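Local coordinates for endonuclease NucS (Pyrococcus abyssi, PDB 2VLD), which cleaves the 3' and 5' single-stranded extremities of branched DNA, binds single-stranded DNA, and works as a homodimer that interacts with PCNA, at residues E46-I54 with I64-N74. The protein carries 2 engineered substitutions. Sequence-based numbering, arbitrary orientation.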
loop_
_atom_site.group_PDB
_atom_site.type_symbol
_atom_site.label_atom_id
_atom_site.label_comp_id
_atom_site.label_asym_id
_atom_site.label_seq_id
_atom_site.Cartn_x
_atom_site.Cartn_y
_atom_site.Cartn_z
ATOM N N GLU A 46 5.624 -17.041 8.750
ATOM C CA GLU A 46 4.305 -16.641 9.216
ATOM C C GLU A 46 4.386 -15.377 10.060
ATOM O O GLU A 46 5.451 -15.014 10.547
ATOM C CB GLU A 46 3.627 -17.767 10.011
ATOM C CG GLU A 46 4.423 -18.331 11.200
ATOM C CD GLU A 46 3.739 -19.538 11.859
ATOM O OE1 GLU A 46 4.449 -20.532 12.162
ATOM O OE2 GLU A 46 2.498 -19.499 12.071
ATOM N N LEU A 47 3.262 -14.696 10.208
ATOM C CA LEU A 47 3.175 -13.610 11.169
ATOM C C LEU A 47 1.952 -13.885 12.013
ATOM O O LEU A 47 0.928 -14.322 11.482
ATOM C CB LEU A 47 3.053 -12.242 10.485
ATOM C CG LEU A 47 4.036 -11.781 9.400
ATOM C CD1 LEU A 47 3.619 -10.394 8.955
ATOM C CD2 LEU A 47 5.512 -11.800 9.825
ATOM N N GLY A 48 2.068 -13.633 13.318
ATOM C CA GLY A 48 0.997 -13.909 14.275
ATOM C C GLY A 48 -0.241 -13.058 14.058
ATOM O O GLY A 48 -0.316 -12.271 13.103
ATOM N N GLU A 49 -1.220 -13.208 14.945
ATOM C CA GLU A 49 -2.443 -12.437 14.806
ATOM C C GLU A 49 -2.204 -10.946 15.039
ATOM O O GLU A 49 -1.426 -10.559 15.908
ATOM C CB GLU A 49 -3.582 -12.988 15.669
ATOM C CG GLU A 49 -3.434 -12.871 17.173
ATOM C CD GLU A 49 -4.762 -13.093 17.901
ATOM O OE1 GLU A 49 -5.824 -13.106 17.228
ATOM O OE2 GLU A 49 -4.744 -13.241 19.149
ATOM N N GLY A 50 -2.855 -10.118 14.234
ATOM C CA GLY A 50 -2.699 -8.682 14.337
ATOM C C GLY A 50 -3.614 -7.978 13.370
ATOM O O GLY A 50 -4.194 -8.605 12.484
ATOM N N ASP A 51 -3.747 -6.668 13.529
ATOM C CA ASP A 51 -4.617 -5.899 12.648
ATOM C C ASP A 51 -3.867 -5.460 11.382
ATOM O O ASP A 51 -2.810 -4.828 11.453
ATOM C CB ASP A 51 -5.219 -4.706 13.390
ATOM C CG ASP A 51 -5.895 -5.104 14.687
ATOM O OD1 ASP A 51 -6.728 -6.038 14.689
ATOM O OD2 ASP A 51 -5.592 -4.476 15.722
ATOM N N ARG A 52 -4.415 -5.819 10.229
ATOM C CA ARG A 52 -3.768 -5.552 8.959
ATOM C C ARG A 52 -4.770 -5.041 7.929
ATOM O O ARG A 52 -5.983 -5.218 8.094
ATOM C CB ARG A 52 -3.068 -6.810 8.447
ATOM C CG ARG A 52 -1.915 -7.253 9.332
ATOM C CD ARG A 52 -1.187 -8.509 8.837
ATOM N NE ARG A 52 -0.170 -8.844 9.822
ATOM C CZ ARG A 52 -0.325 -9.703 10.831
ATOM N NH1 ARG A 52 -1.457 -10.397 10.967
ATOM N NH2 ARG A 52 0.672 -9.881 11.698
ATOM N N ILE A 53 -4.251 -4.383 6.894
ATOM C CA ILE A 53 -5.046 -3.918 5.766
ATOM C C ILE A 53 -4.567 -4.680 4.541
ATOM O O ILE A 53 -3.359 -4.748 4.291
ATOM C CB ILE A 53 -4.847 -2.418 5.499
ATOM C CG1 ILE A 53 -5.111 -1.613 6.773
ATOM C CG2 ILE A 53 -5.774 -1.967 4.402
ATOM C CD1 ILE A 53 -4.927 -0.121 6.616
ATOM N N ILE A 54 -5.504 -5.244 3.791
ATOM C CA ILE A 54 -5.183 -6.138 2.697
ATOM C C ILE A 54 -5.828 -5.598 1.426
ATOM O O ILE A 54 -7.059 -5.407 1.383
ATOM C CB ILE A 54 -5.723 -7.569 2.972
ATOM C CG1 ILE A 54 -5.001 -8.218 4.155
ATOM C CG2 ILE A 54 -5.568 -8.454 1.746
ATOM C CD1 ILE A 54 -5.766 -8.176 5.440
ATOM N N ILE A 64 -0.254 -6.551 1.780
ATOM C CA ILE A 64 -0.639 -6.682 3.161
ATOM C C ILE A 64 0.095 -5.623 3.990
ATOM O O ILE A 64 1.345 -5.588 4.053
ATOM C CB ILE A 64 -0.332 -8.098 3.682
ATOM C CG1 ILE A 64 -1.150 -9.143 2.923
ATOM C CG2 ILE A 64 -0.613 -8.217 5.176
ATOM C CD1 ILE A 64 -0.754 -10.568 3.296
ATOM N N HIS A 65 -0.676 -4.737 4.600
ATOM C CA HIS A 65 -0.074 -3.662 5.386
ATOM C C HIS A 65 -0.428 -3.847 6.818
ATOM O O HIS A 65 -1.578 -4.161 7.142
ATOM C CB HIS A 65 -0.552 -2.271 4.933
ATOM C CG HIS A 65 0.329 -1.650 3.906
ATOM N ND1 HIS A 65 0.080 -1.747 2.549
ATOM C CD2 HIS A 65 1.477 -0.943 4.033
ATOM C CE1 HIS A 65 1.034 -1.122 1.880
ATOM N NE2 HIS A 65 1.901 -0.638 2.758
ATOM N N GLN A 66 0.552 -3.668 7.688
ATOM C CA GLN A 66 0.191 -3.435 9.058
ATOM C C GLN A 66 0.390 -1.942 9.304
ATOM O O GLN A 66 0.547 -1.163 8.347
ATOM C CB GLN A 66 0.860 -4.397 10.055
ATOM C CG GLN A 66 2.217 -4.910 9.676
ATOM C CD GLN A 66 2.588 -6.229 10.362
ATOM O OE1 GLN A 66 3.730 -6.412 10.792
ATOM N NE2 GLN A 66 1.639 -7.143 10.459
ATOM N N ASN A 67 0.358 -1.522 10.561
ATOM C CA ASN A 67 0.054 -0.130 10.821
ATOM C C ASN A 67 1.266 0.785 10.900
ATOM O O ASN A 67 1.169 1.912 11.408
ATOM C CB ASN A 67 -0.855 -0.010 12.050
ATOM C CG ASN A 67 -0.097 -0.110 13.377
ATOM O OD1 ASN A 67 0.994 -0.679 13.458
ATOM N ND2 ASN A 67 -0.696 0.447 14.431
ATOM N N LYS A 68 2.404 0.331 10.384
ATOM C CA LYS A 68 3.615 1.088 10.659
ATOM C C LYS A 68 4.555 1.497 9.514
ATOM O O LYS A 68 4.945 2.656 9.423
ATOM C CB LYS A 68 4.373 0.541 11.877
ATOM C CG LYS A 68 4.087 1.306 13.150
ATOM C CD LYS A 68 4.859 0.701 14.344
ATOM C CE LYS A 68 5.309 1.749 15.384
ATOM N NZ LYS A 68 4.196 2.297 16.207
ATOM N N LYS A 69 4.980 0.632 8.632
ATOM C CA LYS A 69 5.960 1.247 7.747
ATOM C C LYS A 69 5.381 1.606 6.368
ATOM O O LYS A 69 4.173 1.558 6.150
ATOM C CB LYS A 69 7.270 0.455 7.727
ATOM C CG LYS A 69 7.894 0.362 9.097
ATOM C CD LYS A 69 8.777 -0.882 9.275
ATOM C CE LYS A 69 10.269 -0.611 8.940
ATOM N NZ LYS A 69 11.180 -1.765 9.258
ATOM N N ARG A 70 6.246 2.032 5.465
ATOM C CA ARG A 70 5.835 2.408 4.152
ATOM C C ARG A 70 5.564 1.126 3.319
ATOM O O ARG A 70 4.514 0.978 2.705
ATOM C CB ARG A 70 6.936 3.263 3.563
ATOM C CG ARG A 70 6.837 3.452 2.106
ATOM C CD ARG A 70 8.214 3.304 1.553
ATOM N NE ARG A 70 8.118 2.759 0.214
ATOM C CZ ARG A 70 9.164 2.462 -0.536
ATOM N NH1 ARG A 70 10.397 2.664 -0.074
ATOM N NH2 ARG A 70 8.966 1.966 -1.744
ATOM N N GLU A 71 6.498 0.189 3.385
ATOM C CA GLU A 71 6.418 -1.070 2.686
ATOM C C GLU A 71 5.312 -1.962 3.237
ATOM O O GLU A 71 5.027 -1.965 4.446
ATOM C CB GLU A 71 7.763 -1.799 2.761
ATOM C CG GLU A 71 8.996 -0.905 2.476
ATOM C CD GLU A 71 9.524 -0.133 3.730
ATOM O OE1 GLU A 71 8.786 0.018 4.739
ATOM O OE2 GLU A 71 10.695 0.322 3.698
ATOM N N PRO A 72 4.643 -2.705 2.346
ATOM C CA PRO A 72 3.774 -3.756 2.851
ATOM C C PRO A 72 4.598 -4.844 3.545
ATOM O O PRO A 72 5.798 -4.984 3.310
ATOM C CB PRO A 72 3.137 -4.329 1.581
ATOM C CG PRO A 72 4.102 -3.990 0.486
ATOM C CD PRO A 72 4.597 -2.604 0.881
ATOM N N VAL A 73 3.935 -5.636 4.359
ATOM C CA VAL A 73 4.621 -6.623 5.129
ATOM C C VAL A 73 4.852 -7.874 4.283
ATOM O O VAL A 73 5.828 -8.601 4.470
ATOM C CB VAL A 73 3.824 -6.865 6.428
ATOM C CG1 VAL A 73 3.143 -8.230 6.422
ATOM C CG2 VAL A 73 4.723 -6.654 7.612
ATOM N N ASN A 74 3.964 -8.077 3.308
ATOM C CA ASN A 74 4.039 -9.136 2.323
ATOM C C ASN A 74 3.227 -8.607 1.138
ATOM O O ASN A 74 2.321 -7.780 1.340
ATOM C CB ASN A 74 3.389 -10.399 2.881
ATOM C CG ASN A 74 4.345 -11.227 3.719
ATOM O OD1 ASN A 74 5.309 -11.799 3.197
ATOM N ND2 ASN A 74 4.089 -11.296 5.033
#
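Ile53 and His65 form an antiparallel hydrogen-bonded pair, Ile53 N to His65 O and His65 N to Ile53 O both 2.7 Å, and Ile54 faces Ile64 in the adjoining non-hydrogen-bonded pair. Beta-branched isoleucine suits these strands: Ile54 and Ile64 lie side by side, CG1 to CG1 4.1 Å, against Val102. Spanning the corner at Glu49, Arg52 extends from CG to NE alongside Gln66, its CD 3.7 Å from Ile64 CG2. Arg52 grips Gly48 O end-on, its NH2 at 2.9 Å and NH1 at 3.1 Å, with the oxygen in the guanidinium plane. With an alanine in place of Arg52, the Gly48 carbonyl would probably lose both donors, leaving the corner less firmly tied. Before the corner, apolar Leu47 CD1 meets Val73 CG1 tip to tip at 3.4 Å. On the face that carries Ile53, His65 leads away from the strand pair and donates from NE2 to Arg70 O, 3.1 Å away in the ring plane, fixing the ring's rotation and pinning the middle of the 66-73 loop. Asp51 OD2 accepts from Glu116 N and salt-bridges Lys3, both of the second subunit. The paired strands 50-56 and 62-65 form a beta hairpin of the PH-like N-terminal domain, which contains the single-stranded-DNA binding site.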